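Local coordinates for Alpha/beta hydrolase fold-3 domain-containing protein (Enterococcus faecalis, PDB 2QRU) that is of unknown function but has the alpha/beta hydrolase fold and probably acts as a serine hydrolase, on a substrate not yet identified, at residues C101-G106 with D250-T255; G106-L111 with S198-S203; M38-K43 with L174-S179; Q112-L117 with K208-C213. One frame throughout, in Å; residues are numbered along the deposited sequence. Where two conformers were deposited one is given.

Contact 1. Residues C101-G106 with D250-T255. With PO4 (phosphate ion), chain B.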
loop_
_atom_site.group_PDB
_atom_site.type_symbol
_atom_site.label_atom_id
_atom_site.label_comp_id
_atom_site.label_asym_id
_atom_site.label_seq_id
_atom_site.Cartn_x
_atom_site.Cartn_y
_atom_site.Cartn_z
ATOM N N CYS A 101 -1.998 4.098 5.699
ATOM C CA CYS A 101 -2.573 2.754 5.585
ATOM C C CYS A 101 -2.224 2.213 4.208
ATOM O O CYS A 101 -2.358 2.929 3.209
ATOM C CB CYS A 101 -4.090 2.833 5.718
ATOM S SG CYS A 101 -4.973 1.232 5.495
ATOM N N GLY A 102 -1.770 0.972 4.152
ATOM C CA GLY A 102 -1.286 0.401 2.860
ATOM C C GLY A 102 -1.834 -1.000 2.652
ATOM O O GLY A 102 -1.862 -1.805 3.598
ATOM N N ARG A 103 -2.200 -1.286 1.410
ATOM C CA ARG A 103 -2.771 -2.572 1.027
ATOM C C ARG A 103 -1.739 -3.283 0.120
ATOM O O ARG A 103 -1.464 -2.803 -0.992
ATOM C CB ARG A 103 -4.031 -2.293 0.230
ATOM C CG ARG A 103 -4.665 -3.532 -0.339
ATOM C CD ARG A 103 -6.018 -3.171 -0.992
ATOM N NE ARG A 103 -6.754 -4.297 -1.535
ATOM C CZ ARG A 103 -7.999 -4.160 -1.982
ATOM N NH1 ARG A 103 -8.579 -2.958 -1.885
ATOM N NH2 ARG A 103 -8.682 -5.191 -2.487
ATOM N N SER A 104 -1.215 -4.414 0.588
ATOM C CA SER A 104 -0.250 -5.235 -0.159
ATOM C C SER A 104 0.968 -4.405 -0.605
ATOM O O SER A 104 1.722 -3.901 0.252
ATOM C CB SER A 104 -0.940 -5.983 -1.306
ATOM O OG SER A 104 -0.031 -6.939 -1.835
ATOM N N ALA A 105 1.131 -4.184 -1.908
ATOM C CA ALA A 105 2.270 -3.340 -2.327
ATOM C C ALA A 105 2.177 -1.961 -1.658
ATOM O O ALA A 105 3.195 -1.333 -1.387
ATOM C CB ALA A 105 2.267 -3.175 -3.848
ATOM N N GLY A 106 0.950 -1.472 -1.448
ATOM C CA GLY A 106 0.758 -0.222 -0.699
ATOM C C GLY A 106 1.371 -0.258 0.713
ATOM O O GLY A 106 1.794 0.777 1.220
ATOM N N ASP A 250 -5.566 -11.167 -0.790
ATOM C CA ASP A 250 -6.114 -9.809 -0.831
ATOM C C ASP A 250 -7.458 -9.752 -0.156
ATOM O O ASP A 250 -8.475 -9.456 -0.799
ATOM C CB ASP A 250 -6.214 -9.301 -2.283
ATOM C CG ASP A 250 -6.492 -7.798 -2.367
ATOM O OD1 ASP A 250 -6.196 -7.022 -1.418
ATOM O OD2 ASP A 250 -7.007 -7.371 -3.411
ATOM N N PHE A 251 -7.493 -10.044 1.142
ATOM C CA PHE A 251 -8.823 -10.258 1.749
ATOM C C PHE A 251 -9.670 -8.991 1.945
ATOM O O PHE A 251 -10.864 -9.100 2.294
ATOM C CB PHE A 251 -8.760 -11.112 3.017
ATOM C CG PHE A 251 -7.916 -10.512 4.118
ATOM C CD1 PHE A 251 -8.431 -9.474 4.865
ATOM C CD2 PHE A 251 -6.630 -11.010 4.407
ATOM C CE1 PHE A 251 -7.673 -8.908 5.920
ATOM C CE2 PHE A 251 -5.896 -10.462 5.468
ATOM C CZ PHE A 251 -6.421 -9.429 6.211
ATOM N N LEU A 252 -9.096 -7.803 1.663
ATOM C CA LEU A 252 -9.939 -6.580 1.588
ATOM C C LEU A 252 -10.985 -6.631 0.444
ATOM O O LEU A 252 -11.936 -5.833 0.426
ATOM C CB LEU A 252 -9.104 -5.297 1.495
ATOM C CG LEU A 252 -8.323 -4.885 2.759
ATOM C CD1 LEU A 252 -7.478 -3.740 2.359
ATOM C CD2 LEU A 252 -9.307 -4.452 3.803
ATOM N N LYS A 253 -10.829 -7.578 -0.479
ATOM C CA LYS A 253 -11.860 -7.820 -1.511
ATOM C C LYS A 253 -13.121 -8.457 -0.935
ATOM O O LYS A 253 -14.203 -8.423 -1.571
ATOM C CB LYS A 253 -11.311 -8.714 -2.609
ATOM C CG LYS A 253 -10.257 -8.064 -3.469
ATOM C CD LYS A 253 -9.943 -8.937 -4.659
ATOM C CE LYS A 253 -9.383 -10.292 -4.223
ATOM N NZ LYS A 253 -8.957 -11.094 -5.397
ATOM N N GLN A 254 -12.985 -9.039 0.261
ATOM C CA GLN A 254 -14.098 -9.780 0.902
ATOM C C GLN A 254 -14.464 -9.234 2.270
ATOM O O GLN A 254 -14.401 -9.955 3.276
ATOM C CB GLN A 254 -13.775 -11.266 1.112
ATOM C CG GLN A 254 -13.239 -12.041 -0.030
ATOM C CD GLN A 254 -12.604 -13.342 0.462
ATOM O OE1 GLN A 254 -11.430 -13.612 0.198
ATOM N NE2 GLN A 254 -13.373 -14.134 1.208
ATOM N N THR A 255 -14.886 -7.976 2.304
ATOM C CA THR A 255 -15.154 -7.291 3.573
ATOM C C THR A 255 -16.356 -7.851 4.337
ATOM O O THR A 255 -16.556 -7.534 5.509
ATOM C CB THR A 255 -15.374 -5.786 3.360
ATOM O OG1 THR A 255 -16.494 -5.597 2.479
ATOM C CG2 THR A 255 -14.121 -5.145 2.806
HETATM P P PO4 B . -1.052 -6.864 -4.574
HETATM O O1 PO4 B . -0.144 -7.942 -3.999
HETATM O O2 PO4 B . -1.288 -7.188 -6.044
HETATM O O3 PO4 B . -2.435 -6.902 -3.919
HETATM O O4 PO4 B . -0.390 -5.515 -4.348
#

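Contact 2. Residues G106-L111 with S198-S203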
loop_
_atom_site.group_PDB
_atom_site.type_symbol
_atom_site.label_atom_id
_atom_site.label_comp_id
_atom_site.label_asym_id
_atom_site.label_seq_id
_atom_site.Cartn_x
_atom_site.Cartn_y
_atom_site.Cartn_z
ATOM N N GLY A 106 0.950 -1.472 -1.448
ATOM C CA GLY A 106 0.758 -0.222 -0.699
ATOM C C GLY A 106 1.371 -0.258 0.713
ATOM O O GLY A 106 1.794 0.777 1.220
ATOM N N GLY A 107 1.395 -1.432 1.356
ATOM C CA GLY A 107 2.065 -1.559 2.673
ATOM C C GLY A 107 3.575 -1.377 2.563
ATOM O O GLY A 107 4.202 -0.729 3.404
ATOM N N TYR A 108 4.170 -1.982 1.527
ATOM C CA TYR A 108 5.596 -1.797 1.266
ATOM C C TYR A 108 5.881 -0.301 1.017
ATOM O O TYR A 108 6.838 0.288 1.604
ATOM C CB TYR A 108 5.987 -2.640 0.058
ATOM C CG TYR A 108 7.417 -2.392 -0.383
ATOM C CD1 TYR A 108 8.497 -2.886 0.346
ATOM C CD2 TYR A 108 7.694 -1.639 -1.526
ATOM C CE1 TYR A 108 9.853 -2.644 -0.066
ATOM C CE2 TYR A 108 9.021 -1.394 -1.947
ATOM C CZ TYR A 108 10.104 -1.907 -1.210
ATOM O OH TYR A 108 11.435 -1.678 -1.572
ATOM N N LEU A 109 5.076 0.316 0.157
ATOM C CA LEU A 109 5.225 1.729 -0.168
ATOM C C LEU A 109 5.097 2.572 1.099
ATOM O O LEU A 109 5.933 3.442 1.345
ATOM C CB LEU A 109 4.213 2.150 -1.251
ATOM C CG LEU A 109 4.473 1.565 -2.645
ATOM C CD1 LEU A 109 3.265 1.962 -3.536
ATOM C CD2 LEU A 109 5.855 1.991 -3.256
HETATM N N MSE A 110 4.097 2.273 1.928
HETATM C CA MSE A 110 3.897 3.000 3.185
HETATM C C MSE A 110 5.133 2.955 4.102
HETATM O O MSE A 110 5.594 3.976 4.692
HETATM C CB MSE A 110 2.709 2.398 3.945
HETATM C CG MSE A 110 2.673 2.844 5.433
HETATM SE SE MSE A 110 1.139 1.920 6.247
HETATM C CE MSE A 110 2.023 0.175 6.487
ATOM N N LEU A 111 5.709 1.757 4.210
ATOM C CA LEU A 111 6.858 1.571 5.095
ATOM C C LEU A 111 8.106 2.281 4.552
ATOM O O LEU A 111 8.848 2.941 5.301
ATOM C CB LEU A 111 7.102 0.085 5.347
ATOM C CG LEU A 111 5.959 -0.568 6.148
ATOM C CD1 LEU A 111 6.074 -2.114 6.063
ATOM C CD2 LEU A 111 5.963 -0.099 7.603
ATOM N N SER A 198 19.416 -5.017 -1.374
ATOM C CA SER A 198 19.493 -4.481 -0.029
ATOM C C SER A 198 18.965 -3.049 0.027
ATOM O O SER A 198 18.391 -2.658 1.035
ATOM C CB SER A 198 20.931 -4.558 0.512
ATOM O OG SER A 198 21.793 -3.955 -0.410
ATOM N N ALA A 199 19.132 -2.261 -1.041
ATOM C CA ALA A 199 18.642 -0.864 -1.003
ATOM C C ALA A 199 17.120 -0.797 -0.887
ATOM O O ALA A 199 16.568 0.224 -0.481
ATOM C CB ALA A 199 19.096 -0.075 -2.225
ATOM N N TYR A 200 16.455 -1.897 -1.240
ATOM C CA TYR A 200 14.994 -1.956 -1.282
ATOM C C TYR A 200 14.412 -2.584 -0.023
ATOM O O TYR A 200 13.175 -2.704 0.100
ATOM C CB TYR A 200 14.564 -2.762 -2.506
ATOM C CG TYR A 200 14.994 -2.115 -3.799
ATOM C CD1 TYR A 200 16.280 -2.317 -4.320
ATOM C CD2 TYR A 200 14.125 -1.241 -4.485
ATOM C CE1 TYR A 200 16.683 -1.703 -5.493
ATOM C CE2 TYR A 200 14.524 -0.628 -5.678
ATOM C CZ TYR A 200 15.810 -0.859 -6.168
ATOM O OH TYR A 200 16.223 -0.250 -7.346
ATOM N N ALA A 201 15.297 -2.968 0.899
ATOM C CA ALA A 201 14.907 -3.642 2.138
ATOM C C ALA A 201 14.986 -2.732 3.348
ATOM O O ALA A 201 15.954 -1.969 3.490
ATOM C CB ALA A 201 15.793 -4.833 2.351
ATOM N N LEU A 202 14.012 -2.856 4.251
ATOM C CA LEU A 202 14.046 -2.148 5.527
ATOM C C LEU A 202 14.619 -3.070 6.582
ATOM O O LEU A 202 14.129 -4.194 6.765
ATOM C CB LEU A 202 12.642 -1.683 5.923
ATOM C CG LEU A 202 12.039 -0.693 4.916
ATOM C CD1 LEU A 202 10.536 -0.606 5.128
ATOM C CD2 LEU A 202 12.707 0.669 5.047
ATOM N N SER A 203 15.644 -2.583 7.286
ATOM C CA SER A 203 16.255 -3.341 8.377
ATOM C C SER A 203 15.381 -3.345 9.616
ATOM O O SER A 203 14.542 -2.471 9.811
ATOM C CB SER A 203 17.623 -2.746 8.763
ATOM O OG SER A 203 17.382 -1.439 9.248
#

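Contact 3. Residues M38-K43 with L174-S179. With EDO (1,2-ethanediol), chain G.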
loop_
_atom_site.group_PDB
_atom_site.type_symbol
_atom_site.label_atom_id
_atom_site.label_comp_id
_atom_site.label_asym_id
_atom_site.label_seq_id
_atom_site.Cartn_x
_atom_site.Cartn_y
_atom_site.Cartn_z
HETATM N N MSE A 38 2.488 -2.810 -7.492
HETATM C CA MSE A 38 3.182 -1.675 -8.139
HETATM C C MSE A 38 3.185 -1.761 -9.649
HETATM O O MSE A 38 3.991 -1.097 -10.303
HETATM C CB MSE A 38 4.612 -1.485 -7.592
HETATM C CG MSE A 38 4.564 -1.066 -6.120
HETATM SE SE MSE A 38 6.369 -1.125 -5.296
HETATM C CE MSE A 38 6.565 -3.080 -5.197
ATOM N N ILE A 39 2.295 -2.602 -10.190
ATOM C CA ILE A 39 2.105 -2.717 -11.643
ATOM C C ILE A 39 0.679 -2.354 -12.101
ATOM O O ILE A 39 0.489 -1.828 -13.217
ATOM C CB ILE A 39 2.426 -4.147 -12.175
ATOM C CG1 ILE A 39 3.819 -4.647 -11.722
ATOM C CG2 ILE A 39 2.201 -4.231 -13.695
ATOM C CD1 ILE A 39 4.916 -4.259 -12.542
ATOM N N TYR A 40 -0.334 -2.669 -11.287
ATOM C CA TYR A 40 -1.707 -2.317 -11.638
ATOM C C TYR A 40 -2.453 -1.677 -10.461
ATOM O O TYR A 40 -1.891 -1.504 -9.389
ATOM C CB TYR A 40 -2.463 -3.537 -12.207
ATOM C CG TYR A 40 -2.983 -4.552 -11.195
ATOM C CD1 TYR A 40 -2.141 -5.522 -10.628
ATOM C CD2 TYR A 40 -4.335 -4.555 -10.825
ATOM C CE1 TYR A 40 -2.634 -6.454 -9.691
ATOM C CE2 TYR A 40 -4.839 -5.476 -9.896
ATOM C CZ TYR A 40 -4.000 -6.431 -9.349
ATOM O OH TYR A 40 -4.533 -7.328 -8.435
ATOM N N GLY A 41 -3.703 -1.289 -10.703
ATOM C CA GLY A 41 -4.598 -0.917 -9.607
ATOM C C GLY A 41 -4.813 0.570 -9.455
ATOM O O GLY A 41 -4.314 1.377 -10.258
ATOM N N THR A 42 -5.541 0.932 -8.395
ATOM C CA THR A 42 -6.128 2.240 -8.300
ATOM C C THR A 42 -6.449 2.592 -6.855
ATOM O O THR A 42 -6.847 1.723 -6.081
ATOM C CB THR A 42 -7.430 2.273 -9.160
ATOM O OG1 THR A 42 -8.104 3.518 -8.979
ATOM C CG2 THR A 42 -8.378 1.135 -8.765
ATOM N N LYS A 43 -6.248 3.862 -6.506
ATOM C CA LYS A 43 -6.738 4.453 -5.240
ATOM C C LYS A 43 -8.216 4.163 -5.020
ATOM O O LYS A 43 -8.693 4.162 -3.889
ATOM C CB LYS A 43 -6.511 5.966 -5.191
ATOM C CG LYS A 43 -7.150 6.786 -6.350
ATOM C CD LYS A 43 -6.890 8.278 -6.171
ATOM C CE LYS A 43 -7.484 9.101 -7.366
ATOM N NZ LYS A 43 -6.902 8.636 -8.666
ATOM N N LEU A 174 -3.384 -8.252 -15.861
ATOM C CA LEU A 174 -2.727 -9.338 -16.593
ATOM C C LEU A 174 -1.227 -9.120 -16.781
ATOM O O LEU A 174 -0.469 -10.090 -16.864
ATOM C CB LEU A 174 -3.396 -9.590 -17.958
ATOM C CG LEU A 174 -4.808 -10.176 -17.922
ATOM C CD1 LEU A 174 -5.281 -10.632 -19.285
ATOM C CD2 LEU A 174 -4.908 -11.302 -16.892
ATOM N N LEU A 175 -0.806 -7.861 -16.877
ATOM C CA LEU A 175 0.613 -7.564 -17.093
ATOM C C LEU A 175 1.404 -7.998 -15.864
ATOM O O LEU A 175 2.496 -8.571 -15.965
ATOM C CB LEU A 175 0.824 -6.071 -17.378
ATOM C CG LEU A 175 2.244 -5.638 -17.781
ATOM C CD1 LEU A 175 2.688 -6.252 -19.103
ATOM C CD2 LEU A 175 2.319 -4.121 -17.843
ATOM N N TYR A 176 0.823 -7.723 -14.702
ATOM C CA TYR A 176 1.384 -8.142 -13.430
ATOM C C TYR A 176 1.567 -9.664 -13.387
ATOM O O TYR A 176 2.670 -10.170 -13.143
ATOM C CB TYR A 176 0.468 -7.663 -12.301
ATOM C CG TYR A 176 0.947 -8.063 -10.928
ATOM C CD1 TYR A 176 2.221 -7.709 -10.483
ATOM C CD2 TYR A 176 0.124 -8.802 -10.077
ATOM C CE1 TYR A 176 2.667 -8.072 -9.185
ATOM C CE2 TYR A 176 0.559 -9.189 -8.811
ATOM C CZ TYR A 176 1.814 -8.818 -8.368
ATOM O OH TYR A 176 2.198 -9.213 -7.105
ATOM N N HIS A 177 0.494 -10.399 -13.659
ATOM C CA HIS A 177 0.566 -11.843 -13.574
ATOM C C HIS A 177 1.406 -12.480 -14.661
ATOM O O HIS A 177 2.066 -13.501 -14.419
ATOM C CB HIS A 177 -0.817 -12.442 -13.425
ATOM C CG HIS A 177 -1.395 -12.181 -12.081
ATOM N ND1 HIS A 177 -1.130 -12.986 -10.997
ATOM C CD2 HIS A 177 -2.148 -11.158 -11.617
ATOM C CE1 HIS A 177 -1.724 -12.491 -9.928
ATOM N NE2 HIS A 177 -2.352 -11.383 -10.278
ATOM N N TYR A 178 1.415 -11.855 -15.839
ATOM C CA TYR A 178 2.327 -12.231 -16.910
ATOM C C TYR A 178 3.790 -12.110 -16.450
ATOM O O TYR A 178 4.576 -13.044 -16.627
ATOM C CB TYR A 178 2.073 -11.363 -18.150
ATOM C CG TYR A 178 2.980 -11.673 -19.328
ATOM C CD1 TYR A 178 2.712 -12.754 -20.167
ATOM C CD2 TYR A 178 4.091 -10.879 -19.609
ATOM C CE1 TYR A 178 3.531 -13.045 -21.257
ATOM C CE2 TYR A 178 4.926 -11.164 -20.703
ATOM C CZ TYR A 178 4.635 -12.246 -21.517
ATOM O OH TYR A 178 5.439 -12.534 -22.596
ATOM N N SER A 179 4.142 -10.977 -15.837
ATOM C CA SER A 179 5.532 -10.747 -15.448
ATOM C C SER A 179 5.967 -11.777 -14.409
ATOM O O SER A 179 7.094 -12.264 -14.461
ATOM C CB SER A 179 5.780 -9.310 -14.974
ATOM O OG SER A 179 5.192 -9.034 -13.708
HETATM C C1 EDO G . -6.971 -3.926 -6.500
HETATM O O1 EDO G . -6.335 -4.425 -5.305
HETATM C C2 EDO G . -5.932 -3.032 -7.197
HETATM O O2 EDO G . -6.076 -1.625 -6.976
HETATM O O HOH W 1 -3.445 -9.712 -8.341
#

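Contact 4. Residues Q112-L117 with K208-C213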
loop_
_atom_site.group_PDB
_atom_site.type_symbol
_atom_site.label_atom_id
_atom_site.label_comp_id
_atom_site.label_asym_id
_atom_site.label_seq_id
_atom_site.Cartn_x
_atom_site.Cartn_y
_atom_site.Cartn_z
ATOM N N GLN A 112 8.309 2.198 3.227
ATOM C CA GLN A 112 9.403 2.916 2.602
ATOM C C GLN A 112 9.191 4.431 2.758
ATOM O O GLN A 112 10.119 5.136 3.114
ATOM C CB GLN A 112 9.535 2.553 1.117
ATOM C CG GLN A 112 10.055 1.129 0.888
ATOM C CD GLN A 112 11.555 0.992 1.183
ATOM O OE1 GLN A 112 12.266 1.982 1.329
ATOM N NE2 GLN A 112 12.021 -0.255 1.300
ATOM N N LEU A 113 7.975 4.898 2.540
ATOM C CA LEU A 113 7.678 6.347 2.672
ATOM C C LEU A 113 7.982 6.793 4.105
ATOM O O LEU A 113 8.612 7.840 4.342
ATOM C CB LEU A 113 6.200 6.578 2.343
ATOM C CG LEU A 113 5.688 8.011 2.544
ATOM C CD1 LEU A 113 6.488 9.033 1.718
ATOM C CD2 LEU A 113 4.225 8.058 2.163
ATOM N N THR A 114 7.559 5.973 5.070
ATOM C CA THR A 114 7.782 6.306 6.479
ATOM C C THR A 114 9.257 6.596 6.770
ATOM O O THR A 114 9.590 7.601 7.372
ATOM C CB THR A 114 7.231 5.208 7.402
ATOM O OG1 THR A 114 5.817 5.147 7.223
ATOM C CG2 THR A 114 7.522 5.577 8.874
ATOM N N LYS A 115 10.131 5.714 6.303
ATOM C CA LYS A 115 11.570 5.928 6.481
ATOM C C LYS A 115 12.004 7.293 5.920
ATOM O O LYS A 115 12.750 8.073 6.568
ATOM C CB LYS A 115 12.318 4.794 5.811
ATOM C CG LYS A 115 13.858 4.955 5.909
ATOM C CD LYS A 115 14.518 3.913 5.019
ATOM C CE LYS A 115 16.018 4.078 4.999
ATOM N NZ LYS A 115 16.596 4.034 6.374
ATOM N N GLN A 116 11.536 7.593 4.711
ATOM C CA GLN A 116 11.885 8.876 4.074
ATOM C C GLN A 116 11.316 10.083 4.802
ATOM O O GLN A 116 12.008 11.109 4.935
ATOM C CB GLN A 116 11.468 8.887 2.612
ATOM C CG GLN A 116 12.256 7.918 1.807
ATOM C CD GLN A 116 13.766 8.071 2.056
ATOM O OE1 GLN A 116 14.315 9.180 1.990
ATOM N NE2 GLN A 116 14.435 6.952 2.348
ATOM N N LEU A 117 10.070 9.968 5.255
ATOM C CA LEU A 117 9.398 11.029 6.036
ATOM C C LEU A 117 10.089 11.361 7.368
ATOM O O LEU A 117 10.161 12.537 7.757
ATOM C CB LEU A 117 7.916 10.734 6.247
ATOM C CG LEU A 117 7.053 10.687 4.983
ATOM C CD1 LEU A 117 5.581 10.486 5.364
ATOM C CD2 LEU A 117 7.221 11.953 4.123
ATOM N N LYS A 208 12.457 -0.580 14.043
ATOM C CA LYS A 208 12.422 -0.255 15.489
ATOM C C LYS A 208 12.203 1.229 15.785
ATOM O O LYS A 208 11.796 1.572 16.888
ATOM C CB LYS A 208 13.682 -0.779 16.197
ATOM C CG LYS A 208 13.630 -2.280 16.322
ATOM C CD LYS A 208 14.893 -2.833 16.989
ATOM C CE LYS A 208 14.785 -4.350 17.023
ATOM N NZ LYS A 208 16.005 -4.925 17.635
ATOM N N THR A 209 12.499 2.088 14.811
ATOM C CA THR A 209 12.275 3.533 14.923
ATOM C C THR A 209 10.868 4.003 14.470
ATOM O O THR A 209 10.548 5.207 14.610
ATOM C CB THR A 209 13.298 4.345 14.109
ATOM O OG1 THR A 209 12.989 4.270 12.714
ATOM C CG2 THR A 209 14.729 3.870 14.378
ATOM N N PHE A 210 10.055 3.077 13.961
ATOM C CA PHE A 210 8.776 3.444 13.347
ATOM C C PHE A 210 7.676 3.673 14.399
ATOM O O PHE A 210 7.763 3.140 15.533
ATOM C CB PHE A 210 8.326 2.347 12.334
ATOM C CG PHE A 210 8.939 2.493 10.954
ATOM C CD1 PHE A 210 10.075 3.286 10.742
ATOM C CD2 PHE A 210 8.393 1.791 9.871
ATOM C CE1 PHE A 210 10.647 3.384 9.441
ATOM C CE2 PHE A 210 8.955 1.882 8.590
ATOM C CZ PHE A 210 10.075 2.677 8.374
ATOM N N PRO A 211 6.631 4.432 14.023
ATOM C CA PRO A 211 5.482 4.634 14.903
ATOM C C PRO A 211 4.566 3.375 14.957
ATOM O O PRO A 211 4.682 2.501 14.092
ATOM C CB PRO A 211 4.708 5.778 14.227
ATOM C CG PRO A 211 5.049 5.725 12.803
ATOM C CD PRO A 211 6.458 5.117 12.718
ATOM N N PRO A 212 3.616 3.326 15.922
ATOM C CA PRO A 212 2.807 2.108 16.114
ATOM C C PRO A 212 2.063 1.667 14.893
ATOM O O PRO A 212 1.487 2.491 14.143
ATOM C CB PRO A 212 1.818 2.486 17.218
ATOM C CG PRO A 212 2.651 3.514 18.026
ATOM C CD PRO A 212 3.262 4.335 16.914
ATOM N N CYS A 213 2.057 0.358 14.701
ATOM C CA CYS A 213 1.466 -0.212 13.521
ATOM C C CYS A 213 0.441 -1.309 13.879
ATOM O O CYS A 213 0.687 -2.132 14.827
ATOM C CB CYS A 213 2.604 -0.775 12.652
ATOM S SG CYS A 213 1.955 -1.597 11.148
#

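Contact 1. Residues C101-G106 with D250-T255
The charged pairing at this contact joins R103, the last residue of strand 98-103, to D250. The guanidinium takes the carboxylate side-on, NE and NH2 each reaching its own oxygen: R103 NE to D250 OD1 at 2.8 Å and R103 NH2 to D250 OD2 at 2.9 Å. OD1 receives NE on its syn lone pair, whereas NH2 approaches OD2 from 33° outside the carboxylate plane, in keeping with the 45° between the two flat groups. Y131 OH also bonds to OD1, giving that oxygen a second partner.

Carbon atoms pack round the same guanidinium. The extended arginine chain and L252 slide past each other in opposite directions, R103 CD 3.7 Å from L252 CD1, and L252 CB sits over one face of the guanidinium. K253 CG comes to its edge, 3.4 Å from R103 NH2, while the lysine's amine salt-bridges E248.

A105 N donates to phosphate O4 (3.2 Å, 165°), and G36 N and G37 N bind the same ion, consistent with an oxyanion hole. S104 lies in the tight strand-to-helix turn of G102-S104-G106, its OG bonded to H249; with D221 this is consistent with the nucleophile elbow and Ser-His-Asp triad of alpha/beta hydrolases.

Contact 2. Residues G106-L111 with S198-S203
Y108 and Y200 meet at an angle, the phenol of the first pointing at the backbone of the second and not at its ring. Y108 OH donates to Y200 O at 2.6 Å, approaching in the carbonyl plane on a lone pair, with a C=O...O angle of 124°. The acceptor in turn lies at the edge of the Y108 ring, near its plane, so aromatic ring, hydroxyl and carbonyl share a nearly flat layout. What lets the phenol span the gap is the first torsion of Y108, which sets CG opposite the backbone N (chi1 174°) and carries the ring away from the helix. The same hydroxyl lies 3.4 Å from Y200 CB, whereas the Y200 ring itself swings off toward I74 and D75 of helix 74-93.

One helical turn further on, the meeting is purely apolar. L202 points at the helix and lays its CD1 branch against L111 CB, 3.5 Å away, so the methyl group presses on the root of the leucine and not on its branched end. A backbone bond from L202 to T134 anchors the loop that delivers this side chain.

The Y108 ring also meets that of Y133. The Y108 bond and the L111-L202 packing fasten segment 198-203 to helix 105-119, the helix that follows the probable nucleophile elbow in the alpha/beta hydrolase fold.

Contact 3. Residues M38-K43 with L174-S179
A water joins Y40 to H177, standing 2.6 Å from Y40 OH and 2.8 Å from H177 NE2. It lies in the plane of the imidazole and so ties the phenol of the loop to the helix that carries the histidine.

Beneath this bridge the contact is apolar. The rings of Y40 and Y176 are inclined at 43° with centroids 5.7 Å apart, an oblique pairing in which Y40 CE1 comes 3.6 Å from Y176 CD2. Y40 reaches this place by holding CG between its backbone N and carbonyl carbon (chi1 79°). I39 meets the other flank of the Y176 ring: its CG1 is 3.7 Å from Y176 CD1, and its CG2 branch faces L175 CD2. Y176 CD2, the atom that meets Y40, also lies over one face of the H177 imidazole, offset toward its rim.

T42 N (3.0 Å to O2) and D45 hold an ethanediol.

The loop 38-43, between strand 28-33 and helix 48-55, thus packs on helix 173-181. Selenomethionine M38 starts away from that helix and touches A105, Y108 and L109 of helix 105-119, while L175 and S179 lean on F188 of helix 185-189.

Contact 4. Residues Q112-L117 with K208-C213
Helix 105-119, which in the alpha/beta hydrolase fold follows the nucleophile turn and packs along the central sheet, meets here, through T114 and F210, the loop that leads into strand 213-218. The core of the meeting is a CH-pi contact. T114 CG2 stands 3.7 Å from the centroid of the F210 ring, only 3° off the ring normal, so the methyl sits squarely above the centre and lies nearly equidistant from all six carbons. The threonine rotamer divides the labour between its two branches: OG1 lies beside the backbone N, where it bonds to M110 O within the helix, while CG2 is set opposite that N and projects onto the aromatic face. The polar end is thereby satisfied, and the apolar end is given to the loop.

K115 adds to the contact with its root alone. K115 CB approaches F210 CZ at 4.0 Å and K115 N approaches the same carbon at 3.7 Å, whereas the rest of the lysine chain leads away. P211 CD also reaches the threonine methyl, 4.0 Å from T114 CG2 and roughly at right angles to the direction of the ring.

L127 of strand 127-130 touches T114, F210 and P211 alike, so helix, loop and strand converge on it; P212 also bonds through its backbone to L127, where the loop runs into strand 213-218. F210 also reaches I236, just past helix 227-235.

Overall arrangement
Helix 105-119 is the common spine: contacts 1, 2 and 4 follow one another along it, with G106 shared by the first two. Contact 1 lies at its start, beside the bound phosphate and the probable active site, its centre about 17 Å from that of contact 2 and about 19 Å from that of contact 4. The centres of contacts 2 and 4 are about 10 Å apart, and L111 O meets F210 CZ at 3.3 Å. Contact 3 has its centre about 14 Å from that of contact 1. There M38 N packs 3.7 Å from A105 CB, and M38 SE touches L109 CD2 of contact 2 at 3.8 Å. Contacts 3 and 4, about 26 Å apart between centres, lie on opposite sides of the chain's centre.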